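Local coordinates for erythrocyte membrane protein 1 (Plasmodium falciparum, PDB 6S8T) that binds the host receptor ICAM-1 through the DBLbeta domain held in this chain, and so probably lets infected erythrocytes adhere to host cells, at residues K101-D106 against L198-D203; P292-W297 against D385-Q390; E303-M308 against N452-D457; Q311-L316 against C430-Q435. All blocks are in the same frame, centred on the assembly; numbering follows the deposited sequence.

In the fold
The long helix 293-319 is the common thread of contacts 2, 3 and 4, each of which brings a later part of the chain back onto it in this mostly helical DBLbeta domain. Contact 1 closes before any of these opens, yet its centre lies about 15 Å from that of contact 2, and Glu200 and Arg386 join the two in a salt bridge. Contacts 3 and 4 are about 7 Å apart, centre to centre, and the disulfide Cys306-Cys430 ties them together, with contact 4 falling within the span that contact 3 closes. Contacts 2 and 4 are about 30 Å apart between centres. Residues distant in sequence are thus fixed along most of one helix.

Contact 1 (K101-D106 against L198-D203); sequences KVETTD and LWEHGD
The loop joining the two short strands 97-98 and 110-111 meets the turn that leads into helix 202-221 through Lys101, Glu103 and Glu200. The touch is made by one carboxylate oxygen: Glu200 OE2 rests on the aliphatic part of Lys101, with its closest approach to Lys101 CG at 3.2 Å. Lys101 runs fully extended past this oxygen, so the methylenes lie alongside it while Lys101 NZ ends 5.0 Å from Glu200 OE2, beyond a salt bridge and in a position that is itself less certain. Glu103 comes in from the same loop with its OE2 only 3.4 Å from Glu200 OE2, the two carboxylate planes turned 55° apart. The Glu103 side chain, bent at chi2, curls back on its own loop, where Glu103 OE1 takes only a weak, bent bond from Val102 N at 2.8 Å. Just beyond Glu200, His201 caps the helix, its ND1 accepting from Asp203 N at 3.3 Å. The like charges of Glu103 and Glu200, facing each other at the surface, would be expected to repel. The salt bridge from Glu200 OE1 to Arg386 probably offsets this and makes the approach of Glu103 tolerable.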
# COMPACT_ATOMS: atom_id res chain seq x y z
N LYS A 101 -0.53 -13.09 -12.11
CA LYS A 101 -1.19 -14.32 -11.67
C LYS A 101 -1.75 -15.01 -12.91
O LYS A 101 -2.66 -14.50 -13.57
CB LYS A 101 -2.30 -14.02 -10.67
CG LYS A 101 -3.01 -15.26 -10.16
CD LYS A 101 -4.27 -14.90 -9.40
CE LYS A 101 -4.89 -16.14 -8.78
NZ LYS A 101 -6.18 -15.89 -8.07
N VAL A 102 -1.19 -16.18 -13.22
CA VAL A 102 -1.43 -16.86 -14.49
C VAL A 102 -2.36 -18.05 -14.33
O VAL A 102 -2.82 -18.61 -15.34
CB VAL A 102 -0.06 -17.23 -15.12
CG1 VAL A 102 0.05 -18.70 -15.58
CG2 VAL A 102 0.28 -16.25 -16.25
N GLU A 103 -2.75 -18.38 -13.10
CA GLU A 103 -3.53 -19.58 -12.78
C GLU A 103 -5.02 -19.42 -13.05
O GLU A 103 -5.62 -20.29 -13.69
CB GLU A 103 -3.29 -19.98 -11.32
CG GLU A 103 -3.04 -18.83 -10.35
CD GLU A 103 -1.59 -18.37 -10.33
OE1 GLU A 103 -0.95 -18.35 -11.41
OE2 GLU A 103 -1.09 -18.03 -9.24
N THR A 104 -5.64 -18.36 -12.57
CA THR A 104 -7.07 -18.19 -12.82
C THR A 104 -7.42 -16.86 -13.46
O THR A 104 -8.26 -16.82 -14.37
CB THR A 104 -7.88 -18.37 -11.52
OG1 THR A 104 -7.15 -17.84 -10.41
CG2 THR A 104 -8.19 -19.85 -11.26
N THR A 105 -6.82 -15.76 -13.00
CA THR A 105 -7.02 -14.41 -13.54
C THR A 105 -8.47 -13.94 -13.36
O THR A 105 -8.79 -12.80 -13.67
CB THR A 105 -6.59 -14.36 -15.01
OG1 THR A 105 -5.35 -15.06 -15.18
CG2 THR A 105 -6.37 -12.91 -15.47
N ASP A 106 -9.34 -14.81 -12.84
CA ASP A 106 -10.65 -14.37 -12.39
C ASP A 106 -10.52 -13.38 -11.23
O ASP A 106 -11.38 -12.51 -11.05
CB ASP A 106 -11.49 -15.58 -11.97
CG ASP A 106 -12.94 -15.23 -11.68
OD1 ASP A 106 -13.38 -14.11 -12.03
OD2 ASP A 106 -13.65 -16.08 -11.10
N LEU A 198 -0.23 -9.52 -1.68
CA LEU A 198 -1.03 -10.01 -2.81
C LEU A 198 -0.29 -10.06 -4.14
O LEU A 198 -0.85 -10.58 -5.11
CB LEU A 198 -2.28 -9.14 -2.97
CG LEU A 198 -3.28 -9.17 -1.81
CD1 LEU A 198 -4.35 -8.13 -2.02
CD2 LEU A 198 -3.89 -10.55 -1.67
N TRP A 199 0.93 -9.54 -4.23
CA TRP A 199 1.64 -9.51 -5.51
C TRP A 199 2.28 -10.87 -5.76
O TRP A 199 3.20 -11.27 -5.05
CB TRP A 199 2.69 -8.40 -5.53
CG TRP A 199 3.30 -8.19 -6.90
CD1 TRP A 199 2.76 -8.57 -8.10
CD2 TRP A 199 4.55 -7.56 -7.20
NE1 TRP A 199 3.60 -8.21 -9.12
CE2 TRP A 199 4.71 -7.59 -8.60
CE3 TRP A 199 5.56 -6.98 -6.43
CZ2 TRP A 199 5.83 -7.06 -9.25
CZ3 TRP A 199 6.67 -6.45 -7.07
CH2 TRP A 199 6.79 -6.49 -8.46
N GLU A 200 1.79 -11.58 -6.78
CA GLU A 200 2.35 -12.87 -7.17
C GLU A 200 3.24 -12.66 -8.40
O GLU A 200 2.76 -12.23 -9.45
CB GLU A 200 1.25 -13.89 -7.45
CG GLU A 200 0.51 -14.31 -6.19
CD GLU A 200 -0.56 -15.35 -6.45
OE1 GLU A 200 -0.65 -16.33 -5.67
OE2 GLU A 200 -1.32 -15.19 -7.42
N HIS A 201 4.52 -12.97 -8.25
CA HIS A 201 5.51 -12.68 -9.27
C HIS A 201 6.68 -13.63 -9.06
O HIS A 201 6.81 -14.26 -8.00
CB HIS A 201 5.96 -11.22 -9.20
CG HIS A 201 6.79 -10.78 -10.36
ND1 HIS A 201 8.17 -10.72 -10.30
CD2 HIS A 201 6.45 -10.39 -11.61
CE1 HIS A 201 8.64 -10.31 -11.47
NE2 HIS A 201 7.62 -10.10 -12.28
N GLY A 202 7.53 -13.74 -10.08
CA GLY A 202 8.68 -14.62 -9.98
C GLY A 202 9.60 -14.26 -8.83
O GLY A 202 10.01 -15.12 -8.05
N ASP A 203 9.91 -12.97 -8.69
CA ASP A 203 10.79 -12.54 -7.61
C ASP A 203 10.14 -12.73 -6.24
O ASP A 203 10.83 -13.06 -5.27
CB ASP A 203 11.19 -11.08 -7.80
CG ASP A 203 12.05 -10.87 -9.05
OD1 ASP A 203 12.81 -11.79 -9.42
OD2 ASP A 203 11.96 -9.78 -9.65

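Contact 2 (P292-W297 against D385-Q390); sequences PQRLRW and DRDYQQ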
# COMPACT_ATOMS: atom_id res chain seq x y z
N PRO A 292 -6.26 -4.13 6.10
CA PRO A 292 -6.07 -5.09 5.00
C PRO A 292 -5.46 -4.43 3.76
O PRO A 292 -5.85 -3.33 3.37
CB PRO A 292 -7.48 -5.60 4.73
CG PRO A 292 -8.18 -5.47 6.06
CD PRO A 292 -7.61 -4.22 6.69
N GLN A 293 -4.50 -5.13 3.15
CA GLN A 293 -3.73 -4.55 2.05
C GLN A 293 -4.61 -4.15 0.88
O GLN A 293 -4.34 -3.14 0.22
CB GLN A 293 -2.65 -5.54 1.61
CG GLN A 293 -1.73 -5.04 0.49
CD GLN A 293 -0.59 -6.00 0.19
OE1 GLN A 293 -0.80 -7.07 -0.39
NE2 GLN A 293 0.62 -5.64 0.61
N ARG A 294 -5.67 -4.91 0.60
CA ARG A 294 -6.54 -4.57 -0.52
C ARG A 294 -7.22 -3.21 -0.31
O ARG A 294 -7.52 -2.52 -1.29
CB ARG A 294 -7.60 -5.66 -0.73
CG ARG A 294 -8.41 -5.51 -2.02
CD ARG A 294 -9.47 -6.60 -2.16
NE ARG A 294 -8.90 -7.94 -2.21
CZ ARG A 294 -8.48 -8.53 -3.32
NH1 ARG A 294 -8.56 -7.90 -4.49
NH2 ARG A 294 -7.97 -9.76 -3.27
N LEU A 295 -7.45 -2.82 0.94
CA LEU A 295 -8.04 -1.51 1.20
C LEU A 295 -6.99 -0.40 1.15
O LEU A 295 -7.29 0.71 0.72
CB LEU A 295 -8.76 -1.50 2.54
CG LEU A 295 -9.97 -2.45 2.65
CD1 LEU A 295 -10.48 -2.52 4.08
CD2 LEU A 295 -11.09 -2.02 1.71
N ARG A 296 -5.76 -0.69 1.59
CA ARG A 296 -4.70 0.31 1.51
C ARG A 296 -4.41 0.68 0.06
O ARG A 296 -4.34 1.86 -0.29
CB ARG A 296 -3.42 -0.19 2.20
CG ARG A 296 -3.62 -0.62 3.65
CD ARG A 296 -2.29 -0.80 4.39
NE ARG A 296 -1.31 -1.59 3.64
CZ ARG A 296 -1.06 -2.88 3.84
NH1 ARG A 296 -0.14 -3.50 3.10
NH2 ARG A 296 -1.71 -3.55 4.78
N TRP A 297 -4.28 -0.33 -0.80
CA TRP A 297 -3.99 -0.08 -2.21
C TRP A 297 -5.11 0.68 -2.90
O TRP A 297 -4.85 1.50 -3.79
CB TRP A 297 -3.70 -1.40 -2.93
CG TRP A 297 -2.40 -2.04 -2.53
CD1 TRP A 297 -1.49 -1.56 -1.62
CD2 TRP A 297 -1.85 -3.26 -3.03
NE1 TRP A 297 -0.41 -2.42 -1.53
CE2 TRP A 297 -0.62 -3.47 -2.39
CE3 TRP A 297 -2.30 -4.21 -3.97
CZ2 TRP A 297 0.18 -4.58 -2.65
CZ3 TRP A 297 -1.50 -5.31 -4.23
CH2 TRP A 297 -0.28 -5.49 -3.57
N ASP A 385 -9.61 -16.37 -2.27
CA ASP A 385 -8.60 -15.32 -2.32
C ASP A 385 -7.64 -15.45 -1.14
O ASP A 385 -7.99 -15.96 -0.07
CB ASP A 385 -9.25 -13.94 -2.32
CG ASP A 385 -9.80 -13.55 -3.67
OD1 ASP A 385 -9.12 -13.81 -4.69
OD2 ASP A 385 -10.92 -12.99 -3.72
N ARG A 386 -6.42 -14.96 -1.34
CA ARG A 386 -5.40 -15.02 -0.30
C ARG A 386 -5.80 -14.21 0.93
O ARG A 386 -5.40 -14.54 2.05
CB ARG A 386 -4.05 -14.55 -0.85
CG ARG A 386 -2.90 -14.62 0.14
CD ARG A 386 -1.57 -14.31 -0.54
NE ARG A 386 -1.25 -15.29 -1.58
CZ ARG A 386 -0.20 -15.20 -2.39
NH1 ARG A 386 0.64 -14.18 -2.29
NH2 ARG A 386 0.01 -16.13 -3.31
N ASP A 387 -6.59 -13.15 0.74
CA ASP A 387 -6.95 -12.25 1.83
C ASP A 387 -8.42 -12.37 2.23
O ASP A 387 -8.95 -11.46 2.89
CB ASP A 387 -6.64 -10.80 1.43
CG ASP A 387 -7.40 -10.36 0.19
OD1 ASP A 387 -7.64 -11.21 -0.69
OD2 ASP A 387 -7.75 -9.17 0.09
N TYR A 388 -9.10 -13.45 1.84
CA TYR A 388 -10.53 -13.56 2.11
C TYR A 388 -10.82 -13.44 3.61
O TYR A 388 -11.64 -12.61 4.03
CB TYR A 388 -11.08 -14.87 1.55
CG TYR A 388 -12.57 -15.01 1.76
CD1 TYR A 388 -13.47 -14.35 0.94
CD2 TYR A 388 -13.08 -15.81 2.78
CE1 TYR A 388 -14.84 -14.47 1.13
CE2 TYR A 388 -14.44 -15.94 2.98
CZ TYR A 388 -15.31 -15.27 2.15
OH TYR A 388 -16.67 -15.39 2.35
N GLN A 389 -10.14 -14.25 4.43
CA GLN A 389 -10.40 -14.26 5.87
C GLN A 389 -10.12 -12.90 6.50
O GLN A 389 -10.91 -12.42 7.32
CB GLN A 389 -9.56 -15.34 6.55
CG GLN A 389 -9.90 -16.76 6.14
CD GLN A 389 -11.28 -17.18 6.61
OE1 GLN A 389 -12.21 -17.30 5.81
NE2 GLN A 389 -11.41 -17.43 7.91
N GLN A 390 -9.01 -12.26 6.13
CA GLN A 390 -8.68 -10.96 6.71
C GLN A 390 -9.69 -9.90 6.30
O GLN A 390 -10.04 -9.02 7.10
CB GLN A 390 -7.26 -10.55 6.31
CG GLN A 390 -6.79 -9.23 6.94
CD GLN A 390 -5.34 -8.87 6.60
OE1 GLN A 390 -4.69 -9.52 5.78
NE2 GLN A 390 -4.83 -7.83 7.24
O HOH W 1 -3.21 -7.31 4.35
O HOH W 2 -6.17 -7.44 1.81
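Arg294 grips Asp387 side-on with two nitrogens, one to each carboxylate oxygen. The straighter bond runs from Arg294 NH2 to Asp387 OD1, 3.0 Å long at 176°, with OD1 in the guanidinium plane; Arg294 NE reaches Asp387 OD2 at 2.9 Å, on the syn lone pair of that oxygen. The fit is not flat, for the guanidinium and carboxylate planes are 36° apart. Asp387 sits right before helix 388-402 but makes no capping bond there; with CG lodged between its backbone N and carbonyl carbon (chi1 60°), the carboxylate is placed to meet Arg294. Asp387 OD2 also accepts a hydrogen bond from water 2, which accepts from Arg294 N at 2.8 Å, so Asp387 is tied to both the side chain and the backbone amide of Arg294. Water 1 lies between Gln293 N, from which it accepts, and Gln390 OE1, though other acceptors compete for its protons. These waters serve amides of the first turn of helix 293-319, whose N-terminal end would probably also favour the nearby negative charge. Further out, the extended Gln390 lies across Pro292, Gln390 NE2 being 3.8 Å from Pro292 CA. Asp385 is near Arg294 NH2 only as an opposite charge, with no N-H aimed at it; its main partner is Lys364 of helix 335-372. The contact joins the starts of helices 293-319 and 388-402, Pro292 continuing onto Met391 and Phe394, while Arg296 turns to Asp188 and Asp191 of helix 172-194.

Contact 3 (E303-M308 against N452-D457); sequences EWFCKM and NYTFKD
Phe305 offers one ring face to Phe455 and has Thr454 O at its edge, in the ring plane. The atom lying over the face is Phe455 CE1, 3.5 Å from Phe305 CZ, so the CD1-CE1 side of the Phe455 ring leans over the CZ-CE1 end of Phe305. The pair is oblique, with the rings inclined by 43° and their centroids 5.0 Å apart. Phe455 in turn carries Thr454 OG1 over one face, near the rim and 3.1 Å above the plane, and meets Tyr453 CZ at its edge. Tyr453 has the backbone N of Phe455 above the centre of its ring, so within the type I turn from Tyr453 to Lys456 the Tyr453 ring packs under the backbone of the turn. The helical partner arrives by a simple route: Phe305 CG stands anti to the backbone N (chi1 162°), projecting the ring off the helix towards the turn. Thr454 CB fills in obliquely, 3.9 Å from Phe305 CE2. The three touching residues are buried, and the contact is apolar packing. Aromatic neighbours extend it: Trp301, one turn earlier on helix 293-319, lies almost parallel to Phe305, and helix 335-372 brings Trp354 to Phe305 and Trp358 to Phe455, so the C-terminal loop is packed against two helices.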
# COMPACT_ATOMS: atom_id res chain seq x y z
N GLU A 303 -5.76 8.26 -4.65
CA GLU A 303 -4.90 9.43 -4.57
C GLU A 303 -4.16 9.67 -5.88
O GLU A 303 -4.11 10.80 -6.37
CB GLU A 303 -3.90 9.28 -3.41
CG GLU A 303 -2.86 10.41 -3.37
CD GLU A 303 -1.87 10.30 -2.22
OE1 GLU A 303 -1.84 9.25 -1.54
OE2 GLU A 303 -1.12 11.27 -1.99
N TRP A 304 -3.61 8.61 -6.47
CA TRP A 304 -2.86 8.77 -7.72
C TRP A 304 -3.76 8.96 -8.93
O TRP A 304 -3.31 9.53 -9.93
CB TRP A 304 -1.92 7.58 -7.92
CG TRP A 304 -0.72 7.68 -7.03
CD1 TRP A 304 -0.56 7.10 -5.80
CD2 TRP A 304 0.47 8.45 -7.26
NE1 TRP A 304 0.66 7.44 -5.26
CE2 TRP A 304 1.31 8.27 -6.14
CE3 TRP A 304 0.91 9.26 -8.31
CZ2 TRP A 304 2.56 8.87 -6.05
CZ3 TRP A 304 2.15 9.86 -8.22
CH2 TRP A 304 2.97 9.66 -7.09
N PHE A 305 -5.02 8.52 -8.87
CA PHE A 305 -5.97 8.89 -9.91
C PHE A 305 -6.26 10.38 -9.87
O PHE A 305 -6.40 11.01 -10.93
CB PHE A 305 -7.28 8.11 -9.75
CG PHE A 305 -8.43 8.73 -10.51
CD1 PHE A 305 -8.56 8.53 -11.87
CD2 PHE A 305 -9.37 9.52 -9.85
CE1 PHE A 305 -9.61 9.11 -12.58
CE2 PHE A 305 -10.41 10.10 -10.55
CZ PHE A 305 -10.53 9.89 -11.92
N CYS A 306 -6.38 10.95 -8.67
CA CYS A 306 -6.67 12.38 -8.57
C CYS A 306 -5.49 13.23 -9.01
O CYS A 306 -5.69 14.32 -9.55
CB CYS A 306 -7.09 12.73 -7.14
SG CYS A 306 -8.81 12.26 -6.73
N LYS A 307 -4.26 12.75 -8.80
CA LYS A 307 -3.10 13.48 -9.31
C LYS A 307 -3.07 13.49 -10.83
O LYS A 307 -2.78 14.52 -11.45
CB LYS A 307 -1.81 12.87 -8.76
CG LYS A 307 -1.57 13.11 -7.28
CD LYS A 307 -0.25 12.49 -6.83
CE LYS A 307 0.13 12.95 -5.44
NZ LYS A 307 0.38 14.43 -5.41
N MET A 308 -3.37 12.35 -11.46
CA MET A 308 -3.46 12.29 -12.91
C MET A 308 -4.61 13.15 -13.42
O MET A 308 -4.45 13.90 -14.39
CB MET A 308 -3.62 10.84 -13.37
CG MET A 308 -3.78 10.64 -14.88
SD MET A 308 -5.49 10.80 -15.48
CE MET A 308 -6.33 9.67 -14.38
N ASN A 452 -20.39 16.51 -10.62
CA ASN A 452 -19.07 16.38 -10.01
C ASN A 452 -18.57 14.94 -9.96
O ASN A 452 -17.68 14.63 -9.15
CB ASN A 452 -19.09 16.98 -8.60
CG ASN A 452 -20.01 16.23 -7.65
OD1 ASN A 452 -20.99 15.62 -8.08
ND2 ASN A 452 -19.70 16.28 -6.36
N TYR A 453 -19.10 14.05 -10.80
CA TYR A 453 -18.63 12.67 -10.85
C TYR A 453 -17.21 12.62 -11.40
O TYR A 453 -16.88 13.28 -12.38
CB TYR A 453 -19.58 11.84 -11.72
CG TYR A 453 -19.25 10.37 -11.82
CD1 TYR A 453 -18.92 9.63 -10.69
CD2 TYR A 453 -19.29 9.71 -13.04
CE1 TYR A 453 -18.63 8.28 -10.78
CE2 TYR A 453 -19.00 8.37 -13.14
CZ TYR A 453 -18.67 7.66 -12.01
OH TYR A 453 -18.38 6.31 -12.12
N THR A 454 -16.36 11.82 -10.74
CA THR A 454 -14.94 11.80 -11.10
C THR A 454 -14.71 11.25 -12.50
O THR A 454 -13.78 11.69 -13.19
CB THR A 454 -14.14 10.97 -10.09
OG1 THR A 454 -14.70 9.66 -9.98
CG2 THR A 454 -14.14 11.63 -8.72
N PHE A 455 -15.54 10.31 -12.94
CA PHE A 455 -15.38 9.68 -14.25
C PHE A 455 -16.39 10.20 -15.27
O PHE A 455 -16.81 9.46 -16.16
CB PHE A 455 -15.48 8.16 -14.12
CG PHE A 455 -14.63 7.59 -13.01
CD1 PHE A 455 -13.26 7.51 -13.15
CD2 PHE A 455 -15.21 7.15 -11.84
CE1 PHE A 455 -12.47 6.99 -12.13
CE2 PHE A 455 -14.43 6.63 -10.82
CZ PHE A 455 -13.06 6.55 -10.97
N LYS A 456 -16.79 11.46 -15.15
CA LYS A 456 -17.75 12.07 -16.07
C LYS A 456 -17.04 12.35 -17.39
O LYS A 456 -16.17 13.22 -17.46
CB LYS A 456 -18.32 13.35 -15.46
CG LYS A 456 -19.58 13.86 -16.13
CD LYS A 456 -20.69 12.82 -16.09
CE LYS A 456 -22.05 13.48 -16.00
NZ LYS A 456 -22.22 14.52 -17.05
N ASP A 457 -17.42 11.62 -18.44
CA ASP A 457 -16.75 11.77 -19.73
C ASP A 457 -16.94 13.15 -20.33
O ASP A 457 -15.95 13.72 -20.83
CB ASP A 457 -17.20 10.66 -20.68
CG ASP A 457 -17.07 9.27 -20.08
OD1 ASP A 457 -16.11 9.04 -19.32
OD2 ASP A 457 -17.93 8.41 -20.36

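Contact 4 (Q311-L316 against C430-Q435); sequences QEYDKL and CTEQTQ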
# COMPACT_ATOMS: atom_id res chain seq x y z
N GLN A 311 -3.84 16.87 -13.25
CA GLN A 311 -2.86 17.30 -14.25
C GLN A 311 -3.49 17.38 -15.64
O GLN A 311 -3.22 18.33 -16.39
CB GLN A 311 -1.67 16.34 -14.26
CG GLN A 311 -0.54 16.74 -15.20
CD GLN A 311 0.65 15.80 -15.12
OE1 GLN A 311 0.68 14.77 -15.79
NE2 GLN A 311 1.63 16.15 -14.30
N GLU A 312 -4.33 16.41 -16.00
CA GLU A 312 -5.04 16.47 -17.27
C GLU A 312 -6.04 17.61 -17.30
O GLU A 312 -6.26 18.22 -18.35
CB GLU A 312 -5.75 15.15 -17.55
CG GLU A 312 -4.82 13.98 -17.84
CD GLU A 312 -3.92 14.24 -19.02
OE1 GLU A 312 -2.76 14.66 -18.81
OE2 GLU A 312 -4.37 14.05 -20.17
N TYR A 313 -6.66 17.92 -16.16
CA TYR A 313 -7.62 19.01 -16.11
C TYR A 313 -6.95 20.35 -16.35
O TYR A 313 -7.52 21.24 -16.99
CB TYR A 313 -8.36 19.00 -14.77
CG TYR A 313 -9.64 19.81 -14.76
CD1 TYR A 313 -10.85 19.23 -15.12
CD2 TYR A 313 -9.63 21.15 -14.39
CE1 TYR A 313 -12.02 19.97 -15.10
CE2 TYR A 313 -10.80 21.89 -14.37
CZ TYR A 313 -11.99 21.29 -14.73
OH TYR A 313 -13.16 22.02 -14.72
N ASP A 314 -5.72 20.52 -15.84
CA ASP A 314 -4.99 21.76 -16.09
C ASP A 314 -4.66 21.92 -17.56
O ASP A 314 -4.71 23.04 -18.10
CB ASP A 314 -3.71 21.80 -15.24
CG ASP A 314 -3.99 22.03 -13.78
OD1 ASP A 314 -5.18 22.18 -13.41
OD2 ASP A 314 -3.02 22.07 -12.98
N LYS A 315 -4.30 20.83 -18.24
CA LYS A 315 -4.08 20.89 -19.68
C LYS A 315 -5.35 21.29 -20.41
O LYS A 315 -5.29 21.96 -21.45
CB LYS A 315 -3.57 19.55 -20.20
CG LYS A 315 -2.24 19.12 -19.62
CD LYS A 315 -1.83 17.75 -20.14
CE LYS A 315 -0.50 17.31 -19.54
NZ LYS A 315 -0.12 15.94 -19.96
N LEU A 316 -6.51 20.90 -19.89
CA LEU A 316 -7.78 21.28 -20.50
C LEU A 316 -8.12 22.74 -20.24
O LEU A 316 -8.75 23.39 -21.09
CB LEU A 316 -8.89 20.37 -19.98
CG LEU A 316 -10.16 20.27 -20.82
CD1 LEU A 316 -9.83 19.73 -22.21
CD2 LEU A 316 -11.19 19.38 -20.13
N CYS A 430 -8.19 16.03 -6.53
CA CYS A 430 -9.17 16.00 -7.60
C CYS A 430 -9.82 17.37 -7.74
O CYS A 430 -10.26 17.97 -6.76
CB CYS A 430 -10.23 14.93 -7.32
SG CYS A 430 -9.93 13.30 -8.07
N THR A 431 -9.86 17.89 -8.97
CA THR A 431 -10.38 19.23 -9.24
C THR A 431 -11.69 19.12 -10.01
O THR A 431 -11.74 18.49 -11.07
CB THR A 431 -9.35 20.07 -10.01
OG1 THR A 431 -9.99 21.24 -10.55
CG2 THR A 431 -8.72 19.27 -11.14
N GLU A 432 -12.75 19.72 -9.45
CA GLU A 432 -14.08 19.79 -10.05
C GLU A 432 -14.77 18.43 -10.14
O GLU A 432 -16.00 18.36 -10.02
CB GLU A 432 -14.01 20.44 -11.43
CG GLU A 432 -13.56 21.90 -11.42
CD GLU A 432 -14.53 22.80 -10.68
OE1 GLU A 432 -15.75 22.50 -10.67
OE2 GLU A 432 -14.09 23.82 -10.11
N GLN A 433 -14.01 17.36 -10.35
CA GLN A 433 -14.55 16.01 -10.43
C GLN A 433 -14.05 15.25 -9.21
O GLN A 433 -13.01 14.59 -9.25
CB GLN A 433 -14.13 15.33 -11.74
CG GLN A 433 -14.25 16.22 -12.97
CD GLN A 433 -15.67 16.70 -13.22
OE1 GLN A 433 -15.88 17.85 -13.63
NE2 GLN A 433 -16.64 15.83 -12.99
N THR A 434 -14.81 15.34 -8.11
CA THR A 434 -14.36 14.85 -6.82
C THR A 434 -15.22 13.74 -6.23
O THR A 434 -14.76 13.07 -5.29
CB THR A 434 -14.30 16.01 -5.80
OG1 THR A 434 -15.62 16.54 -5.61
CG2 THR A 434 -13.39 17.12 -6.31
N GLN A 435 -16.43 13.52 -6.73
CA GLN A 435 -17.34 12.54 -6.17
C GLN A 435 -17.13 11.19 -6.84
O GLN A 435 -17.31 11.06 -8.06
CB GLN A 435 -18.79 13.01 -6.34
CG GLN A 435 -19.82 12.07 -5.73
CD GLN A 435 -21.22 12.63 -5.82
OE1 GLN A 435 -21.45 13.81 -5.56
NE2 GLN A 435 -22.18 11.78 -6.19
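Tyr313 meets Thr431 and Glu432 just before Gln433, whose NE2 is gripped by two backbone carbonyls, Tyr453 O and Asp451 O. Thr431 is held too, its N donating to Gln309 OE1 on helix 293-319. Thr431 also lays its methyl group against the root of Tyr313: Thr431 CG2 lies 3.7 Å from Tyr313 CB and 3.8 Å from Tyr313 CG. The hydroxyl branch stands anti to the backbone N (chi1 166°), which puts Thr431 OG1 near the ring margin, 3.9 Å from Tyr313 CD2. Thr431 O sits above one face of the same ring, offset towards the rim and 4.2 Å from its plane. Glu432 takes the other end. Its positive phi of 68° turns the chain sharply, and Glu432 CG comes to 3.3 Å from Tyr313 OH and 3.7 Å from Tyr313 CZ, while the carboxylate leads away from the ring. Methyl and methylene groups therefore do most of the touching, and the aromatic ring spans two consecutive residues, one at its root and one at its phenol end. Along the helix, Lys315 NZ and Glu312 OE1 form a salt bridge of 3.2 Å. Lys461 touches both Tyr313 and Glu432, and helix 335-372 runs close by: Leu316 packs on Ala343 and Cys344, and Tyr347 touches both Glu312 and Gln433, bridging helix 293-319 and the loop.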